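Local coordinates for protein aspartate semialdehyde dehydrogenase (Francisella tularensis subsp. tularensis, PDB 4WOJ) that probably catalyses the NADPH-dependent reductive dephosphorylation of L-aspartyl-4-phosphate to L-aspartate semialdehyde, an early step towards lysine, methionine and threonine, at residues P119-Q124 with N252-T257; M146-A151 with Q299-V304; D157-V162 with L280-R285. All coordinates share one frame; numbering follows the deposited sequence.

In the fold
Followed from the N terminus, the chain first lays down 119-124 on helix 118-130, in the NAD-binding domain, then 146-151 where helix 141-149 ends, and then 157-162, which enters strand 159-167. Partners arrive in a different order. Residues 252-257, ending helix 242-255, close the loop of interaction 1; 280-285 on strand 275-284 close interaction 3; and 299-304, leading into strand 304-307, close interaction 2. Interaction 3 is therefore nested inside interaction 2, while interaction 1 crosses both. Interaction 2 lies between the others: L120 packs on S147, and M146 reaches L280 and V162, so the NAD-binding part is tied through a short helix to the mixed sheet.

Interaction 1: P119-Q124 with N252-T257; sequences PLNHDQ and NKILDT
The carbonyl oxygen of I254, in the last turn of helix 242-255, receives the side-chain amide of Q124: NE2 donates to I254 O over 3.0 Å. The bond is bent, with an N-H...O angle of 133°, and the nitrogen stands off the carbonyl plane. Glutamine suits the task because its chain, extended beyond CG, is long enough to reach from helix 118-130 to the carbonyl of I254 and still offer an N-H. The other end of the same amide, OE1, lies 4.0 Å from D256 CB, where the two side chains meet at about a right angle.

N121 borders the same carbonyl with carbon, its CB lying 3.4 Å from I254 O. Its CG is set between the backbone N and the carbonyl carbon (chi1 66°), and the amide beyond it is engaged in its own part of the fold: OD1 accepts from L117 N and ND2 donates to L115 O. While held in this way, ND2 still rests 4.0 Å from I254 CG2, the methyl that a beta-branched residue keeps close to its own backbone. That methyl also faces L120 CB, at 4.4 Å, and further along the leucine L120 CD2 meets L255 CD2 at 4.3 Å, a light apolar contact between one methyl of each leucine.

K253 takes little part across the interface; its NZ bonds to the carbonyls of S113 and R108. Beyond L255 the helix stops. D256 adopts positive phi (38°), T257 N reaches back to N252 O, and D256 N makes a weak bond to K253 O, while T257 OG1 donates to N252 OD1 over 2.6 Å. The helix end that receives Q124 is thus a Schellman motif, with D256 as its C-prime residue.

Interaction 2: M146-A151 with Q299-V304; sequences MSLAIA and QGNEWV
The flat amide of N301 meets the junction of helices 141-149 and 151-154 with its nitrogen: ND2 lies 3.5 Å from A151 CB and makes a weak, 3.4 Å hydrogen bond to L148 O, fairly straight at 161°. L148 crosses the asparagine side chain at about a right angle, bringing its CD2 to 4.1 Å from ND2. The second flat group, the indole of W303, stands further back; E302 CG covers one of its faces, offset toward the rim, and the ring of W355 meets it edge-to-face.

The oxygen of the N301 amide turns back on its own chain. OD1 accepts from V304 N at 3.1 Å, an Asx motif, and more weakly from W303 N, which holds the amide so that ND2 faces L148 O. Asparagine fits because one short group both accepts from its loop and donates across the contact; CG is placed for this between the backbone N and the carbonyl carbon (chi1 47°). The loop leads from helix 290-298 into strand 304-307, an outermost strand, within this chain, of the mixed sheet.

Small residues permit the close approach: G300 has its CA only 4.7 Å from that of A151, and a CB on residue 300 would point at A151 CB and crowd it. The G300 carbonyl oxygen, the acceptor for K155 NZ, lies 4.0 Å from A151 CB. V304 CG2 also comes against L148 O at 3.1 Å, a tight carbon-oxygen contact. L148 and A149 also pack on I329 of strand 329-336.

Interaction 3: D157-V162 with L280-R285; sequences DLVEWV and LTVKLR
K283 and W161 pair across antiparallel strands at a classic beta bulge, where E160 and W161 both face the lysine. K283 O accepts from E160 N at 2.8 Å and, weakly, from W161 N, while K283 N donates to W161 O. The extra residue of the bulge shifts the register by one between W161 and V159, and the chain turns a corner at E160.

The tight part lies around W161 and the valines. W161 CG stands between its backbone N and carbonyl carbon (chi1 57°), and the ring beyond lies against the neighbouring strand: K283 CB sits over the centre of its six-membered ring, 3.7 Å from the centroid, in a CH-pi contact, while T281 O lies at the ring edge. Lysine serves well here, for its methylenes cover an aromatic face before NZ leaves for D342. L339 of the second subunit also packs on this tryptophan, and T281 OG1 bonds to N163 of that subunit, so this part of the sheet lies in the dimer interface. On the opposite face of the sheet, branched V162 and V282 pack through CG1 and CG2. V159 CG1 meets V282 CG1 at 3.7 Å.

The polar side, from the bulge to R285, is more open. E160 lies alongside K283 without its carboxylate touching NZ, and D157 is exposed. R285 reaches D157 through two nitrogens: NE donates to D157 O at 3.0 Å, and NH2 makes a nearly straight hydrogen bond (170°) to OD1, part of a salt bridge, meeting it from above the carboxylate plane, which is turned 68° from the guanidinium.

Interaction 1: P119-Q124 with N252-T257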
ATOM      1  N   PRO B 119      -8.286 -22.533  12.845  1.00 30.54           N
ATOM      2  CA  PRO B 119      -8.398 -23.178  11.528  1.00 30.79           C
ATOM      3  C   PRO B 119      -7.058 -23.727  11.017  1.00 30.10           C
ATOM      4  O   PRO B 119      -7.016 -24.398   9.990  1.00 29.68           O
ATOM      5  CB  PRO B 119      -8.892 -22.043  10.629  1.00 29.17           C
ATOM      6  CG  PRO B 119      -9.572 -21.123  11.558  1.00 30.56           C
ATOM      7  CD  PRO B 119      -8.691 -21.126  12.769  1.00 29.29           C
ATOM      8  N   LEU B 120      -5.966 -23.407  11.705  1.00 31.45           N
ATOM      9  CA  LEU B 120      -4.637 -23.947  11.322  1.00 31.40           C
ATOM     10  C   LEU B 120      -3.975 -24.831  12.378  1.00 31.16           C
ATOM     11  O   LEU B 120      -3.227 -25.731  12.042  1.00 31.69           O
ATOM     12  CB  LEU B 120      -3.703 -22.794  10.913  1.00 30.64           C
ATOM     13  CG  LEU B 120      -3.827 -22.362   9.444  1.00 31.73           C
ATOM     14  CD1 LEU B 120      -3.009 -21.120   9.193  1.00 33.34           C
ATOM     15  CD2 LEU B 120      -3.353 -23.478   8.522  1.00 34.32           C
ATOM     16  N   ASN B 121      -4.235 -24.579  13.654  1.00 30.57           N
ATOM     17  CA  ASN B 121      -3.536 -25.301  14.707  1.00 30.04           C
ATOM     18  C   ASN B 121      -4.474 -25.699  15.805  1.00 31.51           C
ATOM     19  O   ASN B 121      -4.100 -25.724  16.973  1.00 33.66           O
ATOM     20  CB  ASN B 121      -2.429 -24.454  15.314  1.00 30.70           C
ATOM     21  CG  ASN B 121      -2.963 -23.246  16.062  1.00 31.20           C
ATOM     22  OD1 ASN B 121      -4.111 -22.855  15.892  1.00 30.75           O
ATOM     23  ND2 ASN B 121      -2.131 -22.654  16.890  1.00 31.91           N
ATOM     24  N   HIS B 122      -5.702 -26.018  15.453  1.00 29.59           N
ATOM     25  CA  HIS B 122      -6.619 -26.517  16.445  1.00 28.95           C
ATOM     26  C   HIS B 122      -6.061 -27.750  17.203  1.00 27.67           C
ATOM     27  O   HIS B 122      -6.100 -27.804  18.453  1.00 23.08           O
ATOM     28  CB  HIS B 122      -7.898 -26.913  15.768  1.00 29.89           C
ATOM     29  CG  HIS B 122      -9.049 -27.044  16.700  1.00 29.72           C
ATOM     30  ND1 HIS B 122     -10.332 -26.707  16.332  1.00 29.80           N
ATOM     31  CD2 HIS B 122      -9.124 -27.480  17.979  1.00 30.03           C
ATOM     32  CE1 HIS B 122     -11.153 -26.948  17.339  1.00 30.59           C
ATOM     33  NE2 HIS B 122     -10.448 -27.429  18.345  1.00 30.74           N
ATOM     34  N   ASP B 123      -5.545 -28.722  16.451  1.00 24.85           N
ATOM     35  CA  ASP B 123      -4.986 -29.961  17.069  1.00 25.32           C
ATOM     36  C   ASP B 123      -3.951 -29.691  18.164  1.00 22.83           C
ATOM     37  O   ASP B 123      -3.810 -30.447  19.120  1.00 19.91           O
ATOM     38  CB  ASP B 123      -4.427 -30.930  16.036  1.00 27.57           C
ATOM     39  CG  ASP B 123      -3.645 -30.250  14.897  1.00 30.54           C
ATOM     40  OD1 ASP B 123      -3.108 -29.122  15.019  1.00 29.16           O
ATOM     41  OD2 ASP B 123      -3.590 -30.889  13.826  1.00 36.06           O
ATOM     42  N   GLN B 124      -3.322 -28.542  18.075  1.00 24.16           N
ATOM     43  CA  GLN B 124      -2.269 -28.184  18.996  1.00 25.76           C
ATOM     44  C   GLN B 124      -2.801 -27.487  20.176  1.00 28.01           C
ATOM     45  O   GLN B 124      -2.224 -27.601  21.244  1.00 29.62           O
ATOM     46  CB  GLN B 124      -1.281 -27.222  18.366  1.00 28.58           C
ATOM     47  CG  GLN B 124      -0.429 -27.804  17.224  1.00 30.91           C
ATOM     48  CD  GLN B 124       0.566 -26.758  16.746  1.00 34.42           C
ATOM     49  OE1 GLN B 124       1.349 -26.174  17.558  1.00 30.29           O
ATOM     50  NE2 GLN B 124       0.511 -26.454  15.431  1.00 33.00           N
ATOM     51  N   ASN B 252       5.726 -19.613  12.049  1.00 31.49           N
ATOM     52  CA  ASN B 252       6.392 -20.904  12.345  1.00 30.74           C
ATOM     53  C   ASN B 252       5.970 -21.495  13.694  1.00 27.84           C
ATOM     54  O   ASN B 252       5.798 -22.699  13.828  1.00 26.34           O
ATOM     55  CB  ASN B 252       7.896 -20.780  12.146  1.00 28.52           C
ATOM     56  CG  ASN B 252       8.241 -20.659  10.666  1.00 29.31           C
ATOM     57  OD1 ASN B 252       8.186 -21.648   9.933  1.00 33.90           O
ATOM     58  ND2 ASN B 252       8.495 -19.440  10.197  1.00 27.70           N
ATOM     59  N   LYS B 253       5.706 -20.638  14.667  1.00 29.06           N
ATOM     60  CA  LYS B 253       5.152 -21.135  15.932  1.00 29.78           C
ATOM     61  C   LYS B 253       3.739 -21.709  15.710  1.00 28.87           C
ATOM     62  O   LYS B 253       3.409 -22.747  16.247  1.00 28.29           O
ATOM     63  CB  LYS B 253       5.169 -20.071  17.021  1.00 29.10           C
ATOM     64  CG  LYS B 253       4.579 -20.579  18.322  1.00 30.18           C
ATOM     65  CD  LYS B 253       5.048 -19.812  19.555  1.00 29.38           C
ATOM     66  CE  LYS B 253       4.734 -20.629  20.805  1.00 28.45           C
ATOM     67  NZ  LYS B 253       5.055 -19.893  22.063  1.00 26.62           N
ATOM     68  N   ILE B 254       2.914 -21.038  14.916  1.00 29.14           N
ATOM     69  CA  ILE B 254       1.538 -21.494  14.704  1.00 28.78           C
ATOM     70  C   ILE B 254       1.526 -22.817  13.981  1.00 29.30           C
ATOM     71  O   ILE B 254       0.742 -23.705  14.298  1.00 29.61           O
ATOM     72  CB  ILE B 254       0.704 -20.493  13.889  1.00 29.15           C
ATOM     73  CG1 ILE B 254       0.447 -19.223  14.693  1.00 28.24           C
ATOM     74  CG2 ILE B 254      -0.640 -21.104  13.503  1.00 31.21           C
ATOM     75  CD1 ILE B 254      -0.224 -18.119  13.906  1.00 27.62           C
ATOM     76  N   LEU B 255       2.350 -22.935  12.958  1.00 32.56           N
ATOM     77  CA  LEU B 255       2.427 -24.193  12.177  1.00 33.96           C
ATOM     78  C   LEU B 255       3.324 -25.252  12.857  1.00 36.24           C
ATOM     79  O   LEU B 255       3.322 -26.396  12.432  1.00 39.39           O
ATOM     80  CB  LEU B 255       2.945 -23.923  10.768  1.00 31.10           C
ATOM     81  CG  LEU B 255       2.083 -22.996   9.911  1.00 31.45           C
ATOM     82  CD1 LEU B 255       2.857 -22.454   8.733  1.00 28.64           C
ATOM     83  CD2 LEU B 255       0.828 -23.710   9.431  1.00 32.14           C
ATOM     84  N   ASP B 256       4.077 -24.839  13.882  1.00 38.12           N
ATOM     85  CA  ASP B 256       5.168 -25.623  14.490  1.00 43.49           C
ATOM     86  C   ASP B 256       5.923 -26.355  13.426  1.00 39.65           C
ATOM     87  O   ASP B 256       5.841 -27.561  13.316  1.00 41.29           O
ATOM     88  CB  ASP B 256       4.726 -26.652  15.552  1.00 48.30           C
ATOM     89  CG  ASP B 256       5.964 -27.384  16.208  1.00 51.71           C
ATOM     90  OD1 ASP B 256       7.083 -26.786  16.216  1.00 53.30           O
ATOM     91  OD2 ASP B 256       5.837 -28.543  16.687  1.00 46.21           O
ATOM     92  N   THR B 257       6.636 -25.610  12.626  1.00 40.40           N
ATOM     93  CA  THR B 257       7.354 -26.203  11.499  1.00 43.64           C
ATOM     94  C   THR B 257       8.647 -26.917  11.907  1.00 40.86           C
ATOM     95  O   THR B 257       9.352 -26.496  12.809  1.00 36.00           O
ATOM     96  CB  THR B 257       7.722 -25.116  10.479  1.00 42.44           C
ATOM     97  OG1 THR B 257       8.159 -23.942  11.201  1.00 40.35           O
ATOM     98  CG2 THR B 257       6.515 -24.798   9.589  1.00 37.96           C
TER

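Interaction 2: M146-A151 with Q299-V304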
ATOM      1  N   MET B 146      -2.805 -13.457   6.870  1.00 29.59           N
ATOM      2  CA  MET B 146      -2.076 -14.047   5.769  1.00 29.65           C
ATOM      3  C   MET B 146      -2.250 -15.549   5.775  1.00 27.35           C
ATOM      4  O   MET B 146      -2.568 -16.172   4.761  1.00 26.21           O
ATOM      5  CB  MET B 146      -0.614 -13.739   5.951  1.00 32.44           C
ATOM      6  CG  MET B 146       0.233 -14.337   4.882  1.00 35.79           C
ATOM      7  SD  MET B 146       1.915 -14.311   5.485  1.00 43.05           S
ATOM      8  CE  MET B 146       2.046 -16.055   5.806  1.00 41.02           C
ATOM      9  N   SER B 147      -2.052 -16.120   6.949  1.00 23.81           N
ATOM     10  CA  SER B 147      -2.044 -17.549   7.100  1.00 22.77           C
ATOM     11  C   SER B 147      -3.376 -18.118   6.705  1.00 23.49           C
ATOM     12  O   SER B 147      -3.436 -19.145   6.030  1.00 25.51           O
ATOM     13  CB  SER B 147      -1.755 -17.923   8.561  1.00 22.75           C
ATOM     14  OG  SER B 147      -0.513 -17.369   8.969  1.00 21.99           O
ATOM     15  N   LEU B 148      -4.455 -17.454   7.129  1.00 21.33           N
ATOM     16  CA  LEU B 148      -5.813 -17.835   6.713  1.00 21.24           C
ATOM     17  C   LEU B 148      -6.028 -17.745   5.198  1.00 19.43           C
ATOM     18  O   LEU B 148      -6.716 -18.573   4.621  1.00 21.14           O
ATOM     19  CB  LEU B 148      -6.899 -16.977   7.434  1.00 21.69           C
ATOM     20  CG  LEU B 148      -7.068 -17.211   8.935  1.00 22.12           C
ATOM     21  CD1 LEU B 148      -7.803 -16.045   9.603  1.00 24.09           C
ATOM     22  CD2 LEU B 148      -7.811 -18.506   9.193  1.00 22.46           C
ATOM     23  N   ALA B 149      -5.483 -16.732   4.561  1.00 18.34           N
ATOM     24  CA  ALA B 149      -5.707 -16.554   3.136  1.00 19.95           C
ATOM     25  C   ALA B 149      -5.032 -17.685   2.315  1.00 22.22           C
ATOM     26  O   ALA B 149      -5.634 -18.257   1.412  1.00 22.88           O
ATOM     27  CB  ALA B 149      -5.181 -15.217   2.696  1.00 19.80           C
ATOM     28  N   ILE B 150      -3.795 -18.012   2.649  1.00 23.01           N
ATOM     29  CA  ILE B 150      -3.094 -19.095   1.945  1.00 24.77           C
ATOM     30  C   ILE B 150      -3.013 -20.385   2.787  1.00 25.10           C
ATOM     31  O   ILE B 150      -2.121 -21.218   2.600  1.00 24.82           O
ATOM     32  CB  ILE B 150      -1.695 -18.652   1.505  1.00 25.41           C
ATOM     33  CG1 ILE B 150      -0.891 -18.112   2.683  1.00 26.30           C
ATOM     34  CG2 ILE B 150      -1.831 -17.582   0.439  1.00 24.44           C
ATOM     35  CD1 ILE B 150       0.565 -17.871   2.360  1.00 29.52           C
ATOM     36  N   ALA B 151      -3.984 -20.545   3.682  1.00 22.60           N
ATOM     37  CA  ALA B 151      -4.048 -21.709   4.540  1.00 22.37           C
ATOM     38  C   ALA B 151      -3.966 -23.034   3.773  1.00 21.19           C
ATOM     39  O   ALA B 151      -3.380 -23.988   4.249  1.00 17.85           O
ATOM     40  CB  ALA B 151      -5.315 -21.670   5.382  1.00 21.87           C
ATOM     41  N   GLN B 299      -9.868 -24.012  -0.856  1.00 28.99           N
ATOM     42  CA  GLN B 299     -10.215 -25.020   0.166  1.00 31.90           C
ATOM     43  C   GLN B 299      -9.454 -24.905   1.515  1.00 30.20           C
ATOM     44  O   GLN B 299      -9.503 -25.803   2.335  1.00 28.43           O
ATOM     45  CB  GLN B 299     -10.099 -26.434  -0.420  1.00 37.49           C
ATOM     46  CG  GLN B 299     -11.071 -26.644  -1.587  1.00 41.15           C
ATOM     47  CD  GLN B 299     -11.632 -28.061  -1.737  1.00 48.38           C
ATOM     48  OE1 GLN B 299     -11.948 -28.482  -2.857  1.00 59.66           O
ATOM     49  NE2 GLN B 299     -11.784 -28.798  -0.631  1.00 49.64           N
ATOM     50  N   GLY B 300      -8.826 -23.775   1.777  1.00 28.46           N
ATOM     51  CA  GLY B 300      -8.136 -23.598   3.044  1.00 29.34           C
ATOM     52  C   GLY B 300      -9.030 -23.526   4.266  1.00 32.78           C
ATOM     53  O   GLY B 300      -8.617 -23.973   5.358  1.00 35.47           O
ATOM     54  N   ASN B 301     -10.215 -22.918   4.101  1.00 28.99           N
ATOM     55  CA  ASN B 301     -11.229 -22.860   5.148  1.00 29.39           C
ATOM     56  C   ASN B 301     -12.490 -22.181   4.628  1.00 27.24           C
ATOM     57  O   ASN B 301     -12.559 -21.772   3.509  1.00 26.41           O
ATOM     58  CB  ASN B 301     -10.726 -22.133   6.393  1.00 28.79           C
ATOM     59  CG  ASN B 301     -10.046 -20.856   6.057  1.00 31.91           C
ATOM     60  OD1 ASN B 301     -10.705 -19.840   5.792  1.00 29.81           O
ATOM     61  ND2 ASN B 301      -8.695 -20.888   6.034  1.00 33.87           N
ATOM     62  N   GLU B 302     -13.502 -22.112   5.455  1.00 29.43           N
ATOM     63  CA  GLU B 302     -14.776 -21.519   5.025  1.00 31.39           C
ATOM     64  C   GLU B 302     -14.712 -20.020   4.801  1.00 29.12           C
ATOM     65  O   GLU B 302     -15.498 -19.526   4.027  1.00 28.86           O
ATOM     66  CB  GLU B 302     -15.919 -21.877   5.966  1.00 33.02           C
ATOM     67  CG  GLU B 302     -15.642 -21.623   7.435  1.00 37.41           C
ATOM     68  CD  GLU B 302     -16.904 -21.768   8.276  1.00 41.76           C
ATOM     69  OE1 GLU B 302     -17.934 -21.127   7.945  1.00 39.55           O
ATOM     70  OE2 GLU B 302     -16.860 -22.516   9.279  1.00 42.21           O
ATOM     71  N   TRP B 303     -13.749 -19.320   5.421  1.00 27.43           N
ATOM     72  CA  TRP B 303     -13.655 -17.859   5.301  1.00 24.48           C
ATOM     73  C   TRP B 303     -12.950 -17.363   4.064  1.00 23.67           C
ATOM     74  O   TRP B 303     -13.189 -16.244   3.631  1.00 20.29           O
ATOM     75  CB  TRP B 303     -13.047 -17.259   6.566  1.00 25.25           C
ATOM     76  CG  TRP B 303     -13.888 -17.656   7.690  1.00 27.11           C
ATOM     77  CD1 TRP B 303     -15.084 -17.077   8.079  1.00 25.57           C
ATOM     78  CD2 TRP B 303     -13.706 -18.801   8.519  1.00 25.85           C
ATOM     79  NE1 TRP B 303     -15.610 -17.758   9.149  1.00 25.00           N
ATOM     80  CE2 TRP B 303     -14.800 -18.825   9.442  1.00 25.32           C
ATOM     81  CE3 TRP B 303     -12.748 -19.811   8.564  1.00 25.05           C
ATOM     82  CZ2 TRP B 303     -14.946 -19.812  10.395  1.00 24.89           C
ATOM     83  CZ3 TRP B 303     -12.870 -20.791   9.523  1.00 25.83           C
ATOM     84  CH2 TRP B 303     -13.977 -20.794  10.425  1.00 27.80           C
ATOM     85  N   VAL B 304     -12.038 -18.178   3.519  1.00 25.30           N
ATOM     86  CA  VAL B 304     -11.296 -17.803   2.315  1.00 24.47           C
ATOM     87  C   VAL B 304     -12.293 -17.514   1.198  1.00 23.85           C
ATOM     88  O   VAL B 304     -13.134 -18.318   0.907  1.00 22.74           O
ATOM     89  CB  VAL B 304     -10.335 -18.928   1.878  1.00 26.30           C
ATOM     90  CG1 VAL B 304      -9.772 -18.688   0.490  1.00 26.47           C
ATOM     91  CG2 VAL B 304      -9.200 -19.019   2.856  1.00 27.91           C
TER

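Interaction 3: D157-V162 with L280-R285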
ATOM      1  N   ASP B 157       1.958 -28.066   3.380  1.00 33.36           N
ATOM      2  CA  ASP B 157       3.357 -27.708   3.435  1.00 33.95           C
ATOM      3  C   ASP B 157       3.936 -27.399   2.059  1.00 34.54           C
ATOM      4  O   ASP B 157       5.054 -27.836   1.734  1.00 32.84           O
ATOM      5  CB  ASP B 157       4.171 -28.815   4.104  1.00 38.44           C
ATOM      6  CG  ASP B 157       5.516 -28.323   4.589  1.00 44.94           C
ATOM      7  OD1 ASP B 157       5.666 -27.093   4.848  1.00 47.49           O
ATOM      8  OD2 ASP B 157       6.438 -29.166   4.713  1.00 50.44           O
ATOM      9  N   LEU B 158       3.194 -26.638   1.252  1.00 31.62           N
ATOM     10  CA  LEU B 158       3.644 -26.294  -0.110  1.00 29.65           C
ATOM     11  C   LEU B 158       4.408 -24.971  -0.235  1.00 27.38           C
ATOM     12  O   LEU B 158       4.986 -24.680  -1.273  1.00 25.21           O
ATOM     13  CB  LEU B 158       2.455 -26.332  -1.072  1.00 30.58           C
ATOM     14  CG  LEU B 158       1.946 -27.758  -1.351  1.00 30.78           C
ATOM     15  CD1 LEU B 158       0.726 -27.739  -2.228  1.00 30.35           C
ATOM     16  CD2 LEU B 158       3.009 -28.630  -2.018  1.00 31.28           C
ATOM     17  N   VAL B 159       4.476 -24.201   0.846  1.00 25.28           N
ATOM     18  CA  VAL B 159       5.051 -22.859   0.775  1.00 22.98           C
ATOM     19  C   VAL B 159       6.479 -22.892   1.300  1.00 24.95           C
ATOM     20  O   VAL B 159       6.693 -23.280   2.458  1.00 22.05           O
ATOM     21  CB  VAL B 159       4.232 -21.874   1.630  1.00 20.75           C
ATOM     22  CG1 VAL B 159       4.907 -20.520   1.686  1.00 20.45           C
ATOM     23  CG2 VAL B 159       2.816 -21.776   1.110  1.00 20.05           C
ATOM     24  N   GLU B 160       7.416 -22.439   0.454  1.00 27.23           N
ATOM     25  CA  GLU B 160       8.857 -22.369   0.760  1.00 28.58           C
ATOM     26  C   GLU B 160       9.187 -21.044   1.446  1.00 29.37           C
ATOM     27  O   GLU B 160       9.894 -21.041   2.437  1.00 28.98           O
ATOM     28  CB  GLU B 160       9.707 -22.501  -0.514  1.00 31.39           C
ATOM     29  CG  GLU B 160      11.184 -22.815  -0.244  1.00 35.15           C
ATOM     30  CD  GLU B 160      11.982 -23.154  -1.499  1.00 37.63           C
ATOM     31  OE1 GLU B 160      11.615 -24.083  -2.254  1.00 40.60           O
ATOM     32  OE2 GLU B 160      13.006 -22.494  -1.744  1.00 41.72           O
ATOM     33  N   TRP B 161       8.700 -19.927   0.879  1.00 26.74           N
ATOM     34  CA  TRP B 161       8.657 -18.628   1.576  1.00 25.83           C
ATOM     35  C   TRP B 161       7.575 -17.660   1.090  1.00 24.92           C
ATOM     36  O   TRP B 161       6.983 -17.870   0.062  1.00 21.50           O
ATOM     37  CB  TRP B 161      10.003 -17.916   1.590  1.00 24.88           C
ATOM     38  CG  TRP B 161      10.667 -17.616   0.290  1.00 25.33           C
ATOM     39  CD1 TRP B 161      11.847 -18.167  -0.143  1.00 22.17           C
ATOM     40  CD2 TRP B 161      10.291 -16.634  -0.705  1.00 24.06           C
ATOM     41  NE1 TRP B 161      12.203 -17.622  -1.328  1.00 24.09           N
ATOM     42  CE2 TRP B 161      11.278 -16.683  -1.711  1.00 22.66           C
ATOM     43  CE3 TRP B 161       9.213 -15.746  -0.854  1.00 22.83           C
ATOM     44  CZ2 TRP B 161      11.229 -15.889  -2.855  1.00 21.53           C
ATOM     45  CZ3 TRP B 161       9.154 -14.947  -1.996  1.00 22.09           C
ATOM     46  CH2 TRP B 161      10.158 -15.025  -2.984  1.00 24.54           C
ATOM     47  N   VAL B 162       7.391 -16.568   1.851  1.00 25.60           N
ATOM     48  CA  VAL B 162       6.417 -15.504   1.548  1.00 24.76           C
ATOM     49  C   VAL B 162       6.972 -14.087   1.695  1.00 26.59           C
ATOM     50  O   VAL B 162       7.371 -13.694   2.781  1.00 27.32           O
ATOM     51  CB  VAL B 162       5.214 -15.563   2.531  1.00 23.79           C
ATOM     52  CG1 VAL B 162       4.149 -14.589   2.108  1.00 22.76           C
ATOM     53  CG2 VAL B 162       4.666 -16.983   2.642  1.00 22.69           C
ATOM     54  N   LEU B 280       1.054 -10.467  -1.675  1.00 20.47           N
ATOM     55  CA  LEU B 280       1.843 -11.593  -1.325  1.00 19.37           C
ATOM     56  C   LEU B 280       2.562 -12.059  -2.543  1.00 20.05           C
ATOM     57  O   LEU B 280       2.007 -12.083  -3.631  1.00 19.04           O
ATOM     58  CB  LEU B 280       0.990 -12.715  -0.770  1.00 20.31           C
ATOM     59  CG  LEU B 280       0.204 -12.402   0.491  1.00 21.82           C
ATOM     60  CD1 LEU B 280      -0.382 -13.707   0.979  1.00 24.54           C
ATOM     61  CD2 LEU B 280       1.010 -11.771   1.602  1.00 22.57           C
ATOM     62  N   THR B 281       3.834 -12.392  -2.355  1.00 20.06           N
ATOM     63  CA  THR B 281       4.609 -13.084  -3.382  1.00 20.79           C
ATOM     64  C   THR B 281       5.120 -14.337  -2.723  1.00 19.24           C
ATOM     65  O   THR B 281       5.876 -14.288  -1.761  1.00 16.84           O
ATOM     66  CB  THR B 281       5.729 -12.201  -3.910  1.00 23.64           C
ATOM     67  OG1 THR B 281       5.162 -10.973  -4.414  1.00 27.67           O
ATOM     68  CG2 THR B 281       6.479 -12.882  -5.034  1.00 25.61           C
ATOM     69  N   VAL B 282       4.625 -15.466  -3.191  1.00 19.72           N
ATOM     70  CA  VAL B 282       4.804 -16.737  -2.490  1.00 19.96           C
ATOM     71  C   VAL B 282       5.611 -17.675  -3.367  1.00 22.68           C
ATOM     72  O   VAL B 282       5.236 -17.891  -4.540  1.00 21.13           O
ATOM     73  CB  VAL B 282       3.479 -17.421  -2.176  1.00 20.02           C
ATOM     74  CG1 VAL B 282       3.715 -18.636  -1.319  1.00 20.20           C
ATOM     75  CG2 VAL B 282       2.530 -16.465  -1.437  1.00 20.78           C
ATOM     76  N   LYS B 283       6.717 -18.201  -2.814  1.00 22.69           N
ATOM     77  CA  LYS B 283       7.518 -19.202  -3.519  1.00 25.86           C
ATOM     78  C   LYS B 283       7.061 -20.553  -3.015  1.00 26.10           C
ATOM     79  O   LYS B 283       6.986 -20.778  -1.821  1.00 24.30           O
ATOM     80  CB  LYS B 283       8.990 -19.030  -3.247  1.00 28.44           C
ATOM     81  CG  LYS B 283       9.852 -20.016  -4.014  1.00 33.31           C
ATOM     82  CD  LYS B 283      11.317 -19.826  -3.697  1.00 36.05           C
ATOM     83  CE  LYS B 283      12.190 -20.463  -4.746  1.00 45.15           C
ATOM     84  NZ  LYS B 283      12.244 -19.623  -5.973  1.00 50.64           N
ATOM     85  N   LEU B 284       6.733 -21.440  -3.948  1.00 27.78           N
ATOM     86  CA  LEU B 284       6.248 -22.783  -3.623  1.00 29.70           C
ATOM     87  C   LEU B 284       7.364 -23.813  -3.549  1.00 30.74           C
ATOM     88  O   LEU B 284       8.444 -23.605  -4.074  1.00 33.40           O
ATOM     89  CB  LEU B 284       5.188 -23.217  -4.650  1.00 30.13           C
ATOM     90  CG  LEU B 284       3.869 -22.407  -4.646  1.00 29.10           C
ATOM     91  CD1 LEU B 284       2.979 -22.861  -5.770  1.00 29.52           C
ATOM     92  CD2 LEU B 284       3.128 -22.524  -3.329  1.00 30.32           C
ATOM     93  N   ARG B 285       7.107 -24.934  -2.900  1.00 32.15           N
ATOM     94  CA  ARG B 285       8.088 -26.022  -2.896  1.00 36.47           C
ATOM     95  C   ARG B 285       8.038 -26.838  -4.189  1.00 39.08           C
ATOM     96  O   ARG B 285       8.955 -27.576  -4.476  1.00 39.34           O
ATOM     97  CB  ARG B 285       7.870 -26.975  -1.723  1.00 36.27           C
ATOM     98  CG  ARG B 285       8.022 -26.343  -0.367  1.00 35.61           C
ATOM     99  CD  ARG B 285       8.246 -27.397   0.695  1.00 35.76           C
ATOM    100  NE  ARG B 285       7.880 -26.911   2.027  1.00 36.68           N
ATOM    101  CZ  ARG B 285       8.612 -26.077   2.754  1.00 36.12           C
ATOM    102  NH1 ARG B 285       9.770 -25.601   2.287  1.00 36.46           N
ATOM    103  NH2 ARG B 285       8.191 -25.724   3.963  1.00 35.54           N
TER